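Lipocalin (Argas monolakensis, PDB 3BRN) binds serotonin inside a lipocalin beta barrel and probably acts as a biogenic amine-binding protein of this soft tick. Local coordinates at residues Gln6-Gly10 and Cys131-Lys135; Pro22-Gly26 and Trp118-Ser122; Tyr28-Lys34 and Arg143-Trp149; Ser57-Gly61 and Gln70-Thr74. All coordinates share one frame; numbering follows the deposited sequence.

Interaction 1: residues Gln6-Gly10 and Cys131-Lys135; sequences QCDFG and CCDTK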
loop_
_atom_site.group_PDB
_atom_site.type_symbol
_atom_site.label_atom_id
_atom_site.label_comp_id
_atom_site.label_asym_id
_atom_site.label_seq_id
_atom_site.Cartn_x
_atom_site.Cartn_y
_atom_site.Cartn_z
ATOM N N GLN A 6 4.736 9.455 20.681
ATOM C CA GLN A 6 4.008 10.266 19.710
ATOM C C GLN A 6 4.403 9.970 18.271
ATOM O O GLN A 6 5.572 9.708 17.973
ATOM C CB GLN A 6 4.181 11.759 20.003
ATOM C CG GLN A 6 3.253 12.303 21.068
ATOM C CD GLN A 6 3.417 13.798 21.248
ATOM O OE1 GLN A 6 4.658 14.265 21.169
ATOM N NE2 GLN A 6 2.441 14.532 21.402
ATOM N N CYS A 7 3.413 10.009 17.383
ATOM C CA CYS A 7 3.640 9.832 15.950
ATOM C C CYS A 7 4.001 11.190 15.366
ATOM O O CYS A 7 3.556 12.221 15.873
ATOM C CB CYS A 7 2.360 9.315 15.268
ATOM S SG CYS A 7 1.698 7.772 15.967
ATOM N N ASP A 8 4.755 11.192 14.272
ATOM C CA ASP A 8 5.096 12.440 13.611
ATOM C C ASP A 8 4.496 12.495 12.217
ATOM O O ASP A 8 5.055 11.946 11.276
ATOM C CB ASP A 8 6.612 12.617 13.535
ATOM C CG ASP A 8 7.022 14.071 13.372
ATOM O OD1 ASP A 8 6.337 14.812 12.632
ATOM O OD2 ASP A 8 8.028 14.474 13.998
ATOM N N PHE A 9 3.368 13.185 12.084
ATOM C CA PHE A 9 2.641 13.227 10.818
ATOM C C PHE A 9 2.998 14.454 9.979
ATOM O O PHE A 9 2.309 14.776 9.011
ATOM C CB PHE A 9 1.132 13.181 11.065
ATOM C CG PHE A 9 0.670 11.934 11.763
ATOM C CD1 PHE A 9 1.428 10.777 11.716
ATOM C CD2 PHE A 9 -0.525 11.919 12.464
ATOM C CE1 PHE A 9 1.006 9.628 12.357
ATOM C CE2 PHE A 9 -0.952 10.772 13.106
ATOM C CZ PHE A 9 -0.186 9.625 13.053
ATOM N N GLY A 10 4.076 15.135 10.355
ATOM C CA GLY A 10 4.708 16.119 9.492
ATOM C C GLY A 10 5.656 15.398 8.558
ATOM O O GLY A 10 6.311 14.428 8.946
ATOM N N CYS A 131 1.241 3.697 14.503
ATOM C CA CYS A 131 1.029 5.057 14.025
ATOM C C CYS A 131 0.195 5.121 12.763
ATOM O O CYS A 131 -0.408 6.137 12.476
ATOM C CB CYS A 131 2.353 5.775 13.813
ATOM S SG CYS A 131 3.049 6.356 15.363
ATOM N N CYS A 132 0.223 4.061 11.971
ATOM C CA CYS A 132 -0.565 4.042 10.755
ATOM C C CYS A 132 -2.034 3.913 11.061
ATOM O O CYS A 132 -2.849 4.424 10.316
ATOM C CB CYS A 132 -0.129 2.936 9.810
ATOM S SG CYS A 132 1.444 3.253 9.020
ATOM N N ASP A 133 -2.359 3.181 12.091
ATOM C CA ASP A 133 -3.731 3.050 12.490
ATOM C C ASP A 133 -4.238 4.418 12.919
ATOM O O ASP A 133 -5.264 4.832 12.545
ATOM C CB ASP A 133 -3.865 2.057 13.620
ATOM C CG ASP A 133 -4.376 0.721 13.173
ATOM O OD1 ASP A 133 -5.048 0.646 12.165
ATOM O OD2 ASP A 133 -4.109 -0.254 13.870
ATOM N N THR A 134 -3.463 5.110 13.714
ATOM C CA THR A 134 -3.839 6.442 14.153
ATOM C C THR A 134 -4.049 7.396 12.977
ATOM O O THR A 134 -4.917 8.266 13.027
ATOM C CB THR A 134 -2.791 7.042 15.118
ATOM O OG1 THR A 134 -2.604 6.163 16.235
ATOM C CG2 THR A 134 -3.242 8.401 15.615
ATOM N N LYS A 135 -3.189 7.306 11.968
ATOM C CA LYS A 135 -3.253 8.240 10.845
ATOM C C LYS A 135 -4.441 7.888 9.963
ATOM O O LYS A 135 -5.160 8.769 9.475
ATOM C CB LYS A 135 -1.948 8.204 10.042
ATOM C CG LYS A 135 -1.971 9.008 8.747
ATOM C CD LYS A 135 -1.897 10.507 9.015
ATOM C CE LYS A 135 -2.031 11.289 7.703
ATOM N NZ LYS A 135 -1.799 12.749 7.971
HETATM O O HOH W 1 0.912 12.466 7.899
#
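C7 and C131 are joined by a disulfide, SG to SG 2.0 Å, with a torsion of -92° about the S-S bond. This is close to the relaxed right angle of a disulfide. Both sulfurs lie anti to their own carbonyl carbon. Across the bridge C7 CB and C131 CB are 3.8 Å apart. The bridge ties the N-terminal segment to the first turn of helix 131-140, the helix that follows the last long barrel strand of this lipocalin. The next residue of the helix, C132, makes a second disulfide, with C105 of strand 105-109. Adjacent cysteines thus link the start of the helix to two different parts of the chain.

Apolar packing centres on the ring of F9. The chain of K135 runs across one face of it, in the opposite direction to the phenylalanine side chain. A bend at chi2 (74°) lays K135 CD over the ring centre in a CH-pi contact, 4.0 Å from the F9 centroid. K135 CB also touches the ring, 3.8 Å from F9 CZ. T134 CG2 meets the ring edge, 4.1 Å from F9 CE2. F99 adds an edge-to-face contact with F9.

Polar contact across the segments runs through one water. It donates to F9 O at 2.9 Å and accepts from K135 NZ at 2.7 Å. Within 6-10, G10 N bonds to D8 OD1, forming an Asx turn.

Interaction 2: residues Pro22-Gly26 and Trp118-Ser122; sequences PGNGG and WVHSS. With SRO (serotonin), chain C.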
loop_
_atom_site.group_PDB
_atom_site.type_symbol
_atom_site.label_atom_id
_atom_site.label_comp_id
_atom_site.label_asym_id
_atom_site.label_seq_id
_atom_site.Cartn_x
_atom_site.Cartn_y
_atom_site.Cartn_z
ATOM N N PRO A 22 10.848 -1.948 3.722
ATOM C CA PRO A 22 11.908 -2.553 4.521
ATOM C C PRO A 22 13.013 -3.117 3.638
ATOM O O PRO A 22 14.057 -3.534 4.144
ATOM C CB PRO A 22 11.184 -3.691 5.236
ATOM C CG PRO A 22 10.144 -4.120 4.255
ATOM C CD PRO A 22 9.698 -2.855 3.553
ATOM N N GLY A 23 12.769 -3.163 2.333
ATOM C CA GLY A 23 13.738 -3.713 1.388
ATOM C C GLY A 23 13.529 -5.186 1.075
ATOM O O GLY A 23 14.438 -5.863 0.588
ATOM N N ASN A 24 12.323 -5.678 1.337
ATOM C CA ASN A 24 11.976 -7.078 1.092
ATOM C C ASN A 24 10.460 -7.252 1.179
ATOM O O ASN A 24 9.756 -6.330 1.599
ATOM C CB ASN A 24 12.660 -7.989 2.120
ATOM C CG ASN A 24 12.095 -7.821 3.522
ATOM O OD1 ASN A 24 11.050 -8.377 3.854
ATOM N ND2 ASN A 24 12.833 -7.128 4.376
ATOM N N GLY A 25 9.969 -8.397 0.707
ATOM C CA GLY A 25 8.555 -8.755 0.836
ATOM C C GLY A 25 7.583 -7.889 0.049
ATOM O O GLY A 25 7.802 -7.584 -1.143
ATOM N N GLY A 26 6.467 -7.557 0.695
ATOM C CA GLY A 26 5.413 -6.784 0.052
ATOM C C GLY A 26 4.382 -6.275 1.035
ATOM O O GLY A 26 4.548 -6.421 2.245
ATOM N N TRP A 118 -1.931 0.314 3.955
ATOM C CA TRP A 118 -1.178 -0.798 3.440
ATOM C C TRP A 118 -0.237 -1.299 4.503
ATOM O O TRP A 118 0.346 -0.525 5.184
ATOM C CB TRP A 118 -0.431 -0.402 2.191
ATOM C CG TRP A 118 -1.221 -0.052 1.027
ATOM C CD1 TRP A 118 -1.837 1.096 0.808
ATOM C CD2 TRP A 118 -1.486 -0.867 -0.097
ATOM N NE1 TRP A 118 -2.468 1.085 -0.373
ATOM C CE2 TRP A 118 -2.280 -0.130 -0.956
ATOM C CE3 TRP A 118 -1.139 -2.156 -0.460
ATOM C CZ2 TRP A 118 -2.698 -0.619 -2.168
ATOM C CZ3 TRP A 118 -1.573 -2.633 -1.651
ATOM C CH2 TRP A 118 -2.330 -1.880 -2.492
ATOM N N VAL A 119 -0.137 -2.608 4.677
ATOM C CA VAL A 119 0.720 -3.167 5.727
ATOM C C VAL A 119 1.650 -4.241 5.175
ATOM O O VAL A 119 1.237 -5.082 4.375
ATOM C CB VAL A 119 -0.093 -3.719 6.926
ATOM C CG1 VAL A 119 0.843 -4.099 8.086
ATOM C CG2 VAL A 119 -1.115 -2.700 7.392
ATOM N N HIS A 120 2.933 -4.123 5.518
ATOM C CA HIS A 120 3.960 -5.059 5.079
ATOM C C HIS A 120 3.666 -6.483 5.561
ATOM O O HIS A 120 3.170 -6.676 6.668
ATOM C CB HIS A 120 5.325 -4.601 5.605
ATOM C CG HIS A 120 6.481 -5.315 4.987
ATOM N ND1 HIS A 120 7.106 -6.379 5.599
ATOM C CD2 HIS A 120 7.072 -5.175 3.778
ATOM C CE1 HIS A 120 8.020 -6.876 4.786
ATOM N NE2 HIS A 120 8.021 -6.163 3.675
ATOM N N SER A 121 3.977 -7.471 4.725
ATOM C CA SER A 121 3.767 -8.879 5.076
ATOM C C SER A 121 4.364 -9.274 6.440
ATOM O O SER A 121 3.780 -10.074 7.167
ATOM C CB SER A 121 4.292 -9.795 3.973
ATOM O OG SER A 121 5.573 -9.364 3.537
ATOM N N SER A 122 5.478 -8.661 6.826
ATOM C CA SER A 122 6.042 -8.928 8.144
ATOM C C SER A 122 5.170 -8.467 9.316
ATOM O O SER A 122 5.295 -8.980 10.423
ATOM C CB SER A 122 7.452 -8.344 8.263
ATOM O OG SER A 122 7.420 -6.933 8.317
HETATM O OH SRO C . 4.444 -0.249 -5.978
HETATM C CZ3 SRO C . 3.347 0.291 -5.352
HETATM C CH2 SRO C . 2.354 0.841 -6.160
HETATM C CZ2 SRO C . 1.161 1.298 -5.595
HETATM C CE2 SRO C . 1.055 1.241 -4.214
HETATM N NE1 SRO C . 0.111 1.631 -3.319
HETATM C CD1 SRO C . 0.520 1.309 -2.069
HETATM C CG SRO C . 1.784 0.722 -2.151
HETATM C CD2 SRO C . 2.115 0.704 -3.503
HETATM C CE3 SRO C . 3.210 0.252 -4.061
HETATM C CB SRO C . 2.622 0.253 -0.987
HETATM C CA SRO C . 3.885 1.125 -0.850
HETATM N NZ SRO C . 4.751 0.536 0.177
#
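The loop leading into strand 26-32 meets the end of strand 115-120 beside the serotonin site, and H120 is the centre of the contact. Its ring is gripped at the edge and covered on a face by 22-26. H120 NE2 donates to N24 O at 2.7 Å, and the bond is nearly straight (170°). The oxygen lies in the ring plane, while the nitrogen stands above the carbonyl plane of N24. CG of H120 is anti to its backbone N (chi1 -168°), which carries the ring out to the loop. H120 ND1 is paired with S122 OG at 2.8 Å. Bonds at both ring nitrogens fix the rotation of the imidazole.

P22 CG packs over one face in a close CH-pi contact, 3.4 Å from the H120 centroid and displaced toward the rim. The opposite face is turned to G26 O.

In this lipocalin barrel, strands 26-32 and 115-120 are antiparallel neighbours. At their end G26 O accepts from S121 N at 2.8 Å. S121 OG adds a weak bond to the same oxygen, and H120 CA lies 3.2 Å from G26 O in a CA-H...O contact.

W118, two residues before H120, reaches into the barrel. Serotonin lies over one face of its indole, with W118 CE2 and ligand CD1 3.3 Å apart. E116 accepts from W118 NE1. D106 and the S18 carbonyl hydrogen-bond the ligand.

Interaction 3: residues Tyr28-Lys34 and Arg143-Trp149; sequences YLRKTTK and RPIHHTW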
loop_
_atom_site.group_PDB
_atom_site.type_symbol
_atom_site.label_atom_id
_atom_site.label_comp_id
_atom_site.label_asym_id
_atom_site.label_seq_id
_atom_site.Cartn_x
_atom_site.Cartn_y
_atom_site.Cartn_z
ATOM N N TYR A 28 0.105 -5.772 1.892
ATOM C CA TYR A 28 -1.295 -6.071 1.668
ATOM C C TYR A 28 -2.067 -4.779 1.796
ATOM O O TYR A 28 -1.772 -3.995 2.692
ATOM C CB TYR A 28 -1.831 -7.000 2.748
ATOM C CG TYR A 28 -1.364 -8.423 2.634
ATOM C CD1 TYR A 28 -0.293 -8.876 3.382
ATOM C CD2 TYR A 28 -2.016 -9.325 1.798
ATOM C CE1 TYR A 28 0.071 -10.204 3.366
ATOM C CE2 TYR A 28 -1.607 -10.648 1.724
ATOM C CZ TYR A 28 -0.567 -11.073 2.513
ATOM O OH TYR A 28 -0.181 -12.396 2.505
ATOM N N LEU A 29 -3.157 -4.655 1.039
ATOM C CA LEU A 29 -4.074 -3.538 1.263
ATOM C C LEU A 29 -4.943 -3.989 2.428
ATOM O O LEU A 29 -5.671 -4.961 2.296
ATOM C CB LEU A 29 -4.933 -3.257 0.032
ATOM C CG LEU A 29 -6.080 -2.234 0.206
ATOM C CD1 LEU A 29 -5.486 -0.910 0.654
ATOM C CD2 LEU A 29 -6.743 -2.042 -1.152
ATOM N N ARG A 30 -4.678 -3.427 3.614
ATOM C CA ARG A 30 -5.313 -3.861 4.854
ATOM C C ARG A 30 -6.710 -3.272 5.047
ATOM O O ARG A 30 -7.636 -3.974 5.462
ATOM C CB ARG A 30 -4.409 -3.539 6.054
ATOM C CG ARG A 30 -4.986 -3.883 7.434
ATOM C CD ARG A 30 -5.328 -5.379 7.589
ATOM N NE ARG A 30 -5.965 -5.643 8.879
ATOM C CZ ARG A 30 -7.233 -5.357 9.169
ATOM N NH1 ARG A 30 -8.035 -4.826 8.255
ATOM N NH2 ARG A 30 -7.709 -5.616 10.374
ATOM N N LYS A 31 -6.835 -1.957 4.876
ATOM C CA LYS A 31 -8.146 -1.297 4.993
ATOM C C LYS A 31 -8.250 -0.253 3.900
ATOM O O LYS A 31 -7.267 0.413 3.610
ATOM C CB LYS A 31 -8.288 -0.585 6.347
ATOM C CG LYS A 31 -8.076 -1.461 7.581
ATOM C CD LYS A 31 -8.330 -0.675 8.854
ATOM C CE LYS A 31 -8.062 -1.519 10.099
ATOM N NZ LYS A 31 -7.782 -0.658 11.275
ATOM N N THR A 32 -9.477 0.025 3.451
ATOM C CA THR A 32 -9.711 1.097 2.477
ATOM C C THR A 32 -11.097 1.710 2.683
ATOM O O THR A 32 -11.983 1.073 3.261
ATOM C CB THR A 32 -9.529 0.589 1.005
ATOM O OG1 THR A 32 -9.803 1.649 0.082
ATOM C CG2 THR A 32 -10.464 -0.587 0.696
ATOM N N THR A 33 -11.255 2.982 2.313
ATOM C CA THR A 33 -12.578 3.603 2.296
ATOM C C THR A 33 -13.269 3.389 0.950
ATOM O O THR A 33 -14.360 3.904 0.724
ATOM C CB THR A 33 -12.522 5.122 2.615
ATOM O OG1 THR A 33 -11.680 5.779 1.658
ATOM C CG2 THR A 33 -11.960 5.350 4.047
ATOM N N LYS A 34 -12.607 2.710 0.018
ATOM C CA LYS A 34 -13.278 2.386 -1.239
ATOM C C LYS A 34 -13.881 0.976 -1.142
ATOM O O LYS A 34 -13.169 0.020 -0.820
ATOM C CB LYS A 34 -12.288 2.452 -2.411
ATOM C CG LYS A 34 -12.815 1.878 -3.726
ATOM C CD LYS A 34 -11.825 2.108 -4.858
ATOM C CE LYS A 34 -12.085 1.173 -6.040
ATOM N NZ LYS A 34 -11.025 1.302 -7.094
ATOM N N ARG A 143 -16.065 7.943 7.581
ATOM C CA ARG A 143 -16.318 7.198 6.342
ATOM C C ARG A 143 -16.310 5.698 6.620
ATOM O O ARG A 143 -15.550 5.217 7.471
ATOM C CB ARG A 143 -15.237 7.514 5.311
ATOM C CG ARG A 143 -15.241 8.945 4.772
ATOM C CD ARG A 143 -14.124 9.123 3.739
ATOM N NE ARG A 143 -14.029 10.483 3.206
ATOM C CZ ARG A 143 -13.397 11.483 3.819
ATOM N NH1 ARG A 143 -12.868 11.309 5.029
ATOM N NH2 ARG A 143 -13.346 12.679 3.251
ATOM N N PRO A 144 -17.147 4.944 5.896
ATOM C CA PRO A 144 -17.135 3.492 6.058
ATOM C C PRO A 144 -15.773 2.893 5.707
ATOM O O PRO A 144 -15.095 3.400 4.806
ATOM C CB PRO A 144 -18.191 3.024 5.055
ATOM C CG PRO A 144 -19.171 4.187 5.001
ATOM C CD PRO A 144 -18.281 5.408 5.074
ATOM N N ILE A 145 -15.346 1.898 6.486
ATOM C CA ILE A 145 -14.054 1.236 6.290
ATOM C C ILE A 145 -14.277 -0.191 5.783
ATOM O O ILE A 145 -15.168 -0.896 6.259
ATOM C CB ILE A 145 -13.251 1.127 7.609
ATOM C CG1 ILE A 145 -13.149 2.475 8.331
ATOM C CG2 ILE A 145 -11.898 0.461 7.356
ATOM C CD1 ILE A 145 -12.623 3.573 7.499
ATOM N N HIS A 146 -13.534 -0.577 4.767
ATOM C CA HIS A 146 -13.534 -1.921 4.282
ATOM C C HIS A 146 -12.266 -2.673 4.539
ATOM O O HIS A 146 -11.206 -2.236 4.175
ATOM C CB HIS A 146 -13.855 -1.939 2.822
ATOM C CG HIS A 146 -15.053 -1.141 2.497
ATOM N ND1 HIS A 146 -15.038 0.224 2.476
ATOM C CD2 HIS A 146 -16.323 -1.508 2.271
ATOM C CE1 HIS A 146 -16.245 0.668 2.220
ATOM N NE2 HIS A 146 -17.038 -0.364 2.085
ATOM N N HIS A 147 -12.399 -3.835 5.128
ATOM C CA HIS A 147 -11.272 -4.601 5.550
ATOM C C HIS A 147 -10.844 -5.648 4.546
ATOM O O HIS A 147 -11.433 -6.680 4.471
ATOM C CB HIS A 147 -11.548 -5.208 6.895
ATOM C CG HIS A 147 -11.909 -4.202 7.915
ATOM N ND1 HIS A 147 -11.014 -3.734 8.834
ATOM C CD2 HIS A 147 -13.050 -3.525 8.119
ATOM C CE1 HIS A 147 -11.594 -2.834 9.587
ATOM N NE2 HIS A 147 -12.830 -2.681 9.166
ATOM N N THR A 148 -9.809 -5.357 3.782
ATOM C CA THR A 148 -9.518 -6.063 2.541
ATOM C C THR A 148 -8.677 -7.311 2.750
ATOM O O THR A 148 -8.584 -8.143 1.859
ATOM C CB THR A 148 -8.775 -5.134 1.554
ATOM O OG1 THR A 148 -9.681 -4.140 1.070
ATOM C CG2 THR A 148 -8.217 -5.933 0.369
ATOM N N TRP A 149 -7.852 -7.278 3.785
ATOM C CA TRP A 149 -7.037 -8.420 4.174
ATOM C C TRP A 149 -7.767 -9.164 5.262
ATOM O O TRP A 149 -8.448 -8.548 6.086
ATOM C CB TRP A 149 -5.691 -7.971 4.723
ATOM C CG TRP A 149 -4.903 -9.116 5.314
ATOM C CD1 TRP A 149 -4.172 -10.048 4.629
ATOM C CD2 TRP A 149 -4.827 -9.487 6.701
ATOM N NE1 TRP A 149 -3.616 -10.953 5.511
ATOM C CE2 TRP A 149 -3.993 -10.620 6.785
ATOM C CE3 TRP A 149 -5.360 -8.953 7.878
ATOM C CZ2 TRP A 149 -3.652 -11.199 7.997
ATOM C CZ3 TRP A 149 -5.055 -9.562 9.076
ATOM C CH2 TRP A 149 -4.235 -10.689 9.124
HETATM O O HOH W 2 -16.072 4.862 2.439
#
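The barrel strand 26-32 of this lipocalin is joined along its C-terminal half by the C-terminal segment 143-149, which adds a short, weakly bonded antiparallel strand. T32 and H146 form the hydrogen-bonded pair. T32 N donates to H146 O in the carbonyl plane. T32 O accepts twice from H146. H146 N comes nearly straight on to T32 O at 2.7 Å, and H146 ND1 reaches T32 O from above the carbonyl plane at 3.3 Å. The second bond holds the imidazole with its edge to the strand. Further along, T148 N bonds to R30 O. R30 and K31 both face L117 and make a classic beta bulge.

R30 starts away from 143-149, but its bend at chi2 (59°) brings the guanidinium back. R30 NH1 donates to H147 ND1 at 3.2 Å, nearly straight and within both flat groups' planes, which are turned 57° from each other. R30 NE, 3.5 Å from W149 CE3, bonds to the hydroxyl of Y129. K31 lies alongside H147, pointing the same way, and K31 CE is 3.8 Å from H147 CE1. The ammonium of K31 goes on to a salt bridge with D133 of helix 131-140. I145 CG2 touches K31 CB at 3.9 Å.

At the other end a water donates to both T33 O and P144 O. W149 O is buried without a polar partner in the model. The indole of W149 turns an edge to the face of Y28, planes 55° apart, and W149 CD1 rests 3.6 Å from Y28 CD2, offset toward the ring rim.

Interaction 4: residues Ser57-Gly61 and Gln70-Thr74; sequences SFTYG and QLTAT. With SRO (serotonin), chain C.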
loop_
_atom_site.group_PDB
_atom_site.type_symbol
_atom_site.label_atom_id
_atom_site.label_comp_id
_atom_site.label_asym_id
_atom_site.label_seq_id
_atom_site.Cartn_x
_atom_site.Cartn_y
_atom_site.Cartn_z
ATOM N N SER A 57 9.322 -1.755 -12.845
ATOM C CA SER A 57 8.235 -2.731 -12.842
ATOM C C SER A 57 7.989 -3.182 -11.420
ATOM O O SER A 57 8.916 -3.235 -10.612
ATOM C CB SER A 57 8.618 -3.968 -13.674
ATOM O OG SER A 57 8.859 -3.644 -15.026
ATOM N N PHE A 58 6.749 -3.576 -11.125
ATOM C CA PHE A 58 6.452 -4.190 -9.844
ATOM C C PHE A 58 5.317 -5.170 -10.029
ATOM O O PHE A 58 4.577 -5.092 -11.009
ATOM C CB PHE A 58 6.089 -3.143 -8.781
ATOM C CG PHE A 58 4.742 -2.513 -8.983
ATOM C CD1 PHE A 58 4.557 -1.546 -9.954
ATOM C CD2 PHE A 58 3.661 -2.886 -8.200
ATOM C CE1 PHE A 58 3.319 -1.016 -10.188
ATOM C CE2 PHE A 58 2.419 -2.347 -8.412
ATOM C CZ PHE A 58 2.246 -1.382 -9.391
ATOM N N THR A 59 5.287 -6.175 -9.169
ATOM C CA THR A 59 4.240 -7.190 -9.202
ATOM C C THR A 59 3.124 -6.811 -8.232
ATOM O O THR A 59 3.380 -6.242 -7.169
ATOM C CB THR A 59 4.800 -8.566 -8.822
ATOM O OG1 THR A 59 5.898 -8.892 -9.690
ATOM C CG2 THR A 59 3.719 -9.656 -8.922
ATOM N N TYR A 60 1.891 -7.083 -8.639
ATOM C CA TYR A 60 0.726 -6.858 -7.802
ATOM C C TYR A 60 -0.279 -7.961 -8.069
ATOM O O TYR A 60 -0.130 -8.746 -9.022
ATOM C CB TYR A 60 0.107 -5.494 -8.085
ATOM C CG TYR A 60 -0.628 -5.409 -9.396
ATOM C CD1 TYR A 60 0.047 -5.106 -10.568
ATOM C CD2 TYR A 60 -2.014 -5.581 -9.457
ATOM C CE1 TYR A 60 -0.617 -5.036 -11.776
ATOM C CE2 TYR A 60 -2.691 -5.491 -10.663
ATOM C CZ TYR A 60 -1.980 -5.222 -11.824
ATOM O OH TYR A 60 -2.632 -5.095 -13.036
ATOM N N GLY A 61 -1.206 -8.141 -7.145
ATOM C CA GLY A 61 -2.127 -9.246 -7.278
ATOM C C GLY A 61 -3.225 -9.259 -6.255
ATOM O O GLY A 61 -3.534 -8.250 -5.623
ATOM N N GLN A 70 -0.218 -13.095 -9.866
ATOM C CA GLN A 70 0.757 -12.021 -10.054
ATOM C C GLN A 70 0.565 -11.337 -11.393
ATOM O O GLN A 70 0.490 -11.989 -12.428
ATOM C CB GLN A 70 2.176 -12.570 -9.980
ATOM C CG GLN A 70 2.459 -13.393 -8.750
ATOM C CD GLN A 70 3.861 -13.953 -8.759
ATOM O OE1 GLN A 70 4.712 -13.386 -9.605
ATOM N NE2 GLN A 70 4.171 -14.902 -8.036
ATOM N N LEU A 71 0.475 -10.014 -11.362
ATOM C CA LEU A 71 0.394 -9.204 -12.564
ATOM C C LEU A 71 1.483 -8.139 -12.421
ATOM O O LEU A 71 2.086 -8.024 -11.355
ATOM C CB LEU A 71 -0.984 -8.543 -12.665
ATOM C CG LEU A 71 -2.160 -9.528 -12.658
ATOM C CD1 LEU A 71 -3.489 -8.803 -12.697
ATOM C CD2 LEU A 71 -2.046 -10.468 -13.838
ATOM N N THR A 72 1.869 -7.509 -13.523
ATOM C CA THR A 72 2.916 -6.498 -13.455
ATOM C C THR A 72 2.447 -5.186 -14.035
ATOM O O THR A 72 1.585 -5.149 -14.918
ATOM C CB THR A 72 4.243 -6.921 -14.160
ATOM O OG1 THR A 72 4.050 -6.934 -15.579
ATOM C CG2 THR A 72 4.715 -8.288 -13.692
ATOM N N ALA A 73 2.976 -4.103 -13.472
ATOM C CA ALA A 73 2.716 -2.769 -13.963
ATOM C C ALA A 73 3.953 -1.914 -13.690
ATOM O O ALA A 73 4.977 -2.414 -13.211
ATOM C CB ALA A 73 1.497 -2.183 -13.278
ATOM N N THR A 74 3.884 -0.657 -14.089
ATOM C CA THR A 74 4.981 0.267 -13.884
ATOM C C THR A 74 4.613 1.238 -12.773
ATOM O O THR A 74 3.450 1.608 -12.627
ATOM C CB THR A 74 5.260 1.050 -15.162
ATOM O OG1 THR A 74 5.596 0.124 -16.197
ATOM C CG2 THR A 74 6.428 2.072 -14.969
HETATM O OH SRO C . 4.444 -0.249 -5.978
HETATM C CZ3 SRO C . 3.347 0.291 -5.352
HETATM C CH2 SRO C . 2.354 0.841 -6.160
HETATM C CZ2 SRO C . 1.161 1.298 -5.595
HETATM C CE2 SRO C . 1.055 1.241 -4.214
HETATM N NE1 SRO C . 0.111 1.631 -3.319
HETATM C CD1 SRO C . 0.520 1.309 -2.069
HETATM C CG SRO C . 1.784 0.722 -2.151
HETATM C CD2 SRO C . 2.115 0.704 -3.503
HETATM C CE3 SRO C . 3.210 0.252 -4.061
HETATM C CB SRO C . 2.622 0.253 -0.987
HETATM C CA SRO C . 3.885 1.125 -0.850
HETATM N NZ SRO C . 4.751 0.536 0.177
#
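Y60 lays one face of its ring over the L71 side chain. L71 CB makes a CH-pi contact 3.8 Å from the Y60 centroid, displaced toward the rim. L71 CD1 continues along the ring to the phenol end, 3.8 Å from Y60 OH. The ring reaches across because CG of Y60 stands between the backbone N and the carbonyl carbon (chi1 73°), which tips it over the neighbouring strand. F58 takes the same turn (chi1 72°). Its ring presents an edge to the T74 backbone, with F58 CE1 3.6 Å from T74 O. A73 CB touches both aromatics, 3.8 Å from F58 CE1 and 3.9 Å from Y60 CE1.

The strands belong to the beta hairpin 55-64/67-78 of the lipocalin barrel and run antiparallel with a marked twist, 138° between the segment axes. F58 with A73 and Y60 with L71 are the hydrogen-bonded pairs. Each has two N-H to O bonds, the shortest being L71 N to Y60 O at 2.7 Å. CA-H to O contacts fill in between, as from T59 CA to L71 O.

On the side of F58, Y60, L71 and A73, F58 reaches the ligand site. The hydroxyl oxygen of serotonin lies over one face of the F58 ring, 3.5 Å from F58 CD2 and toward its rim. V43 and V84 of neighbouring strands also touch F58, and L91 of helix 88-91 touches both rings. On the other side of the sheet, T59 CG2 packs against Q70 CB at 3.5 Å.

How the interactions relate
From the N terminus, interaction 1 closes the longest loop, joining residues 6-10 to the helix start at 131-135. Interactions 2 and 4 both lie within it. Interaction 2 joins 22-26 to 118-122, and interaction 4, a local hairpin contact, falls inside that span. Interaction 3 begins at 28-34 and ends at 143-149, so it crosses interactions 1 and 2 and also encloses interaction 4. Interactions 2 and 3 meet where strands 26-32 and 115-120 are neighbours, with V119 O near Y28 N. Interaction 3 touches interaction 1 through the K31-D133 salt bridge. Interactions 2 and 4 do not touch, but both reach serotonin. Interactions 1 and 4 lie on opposite sides of the chain's centre.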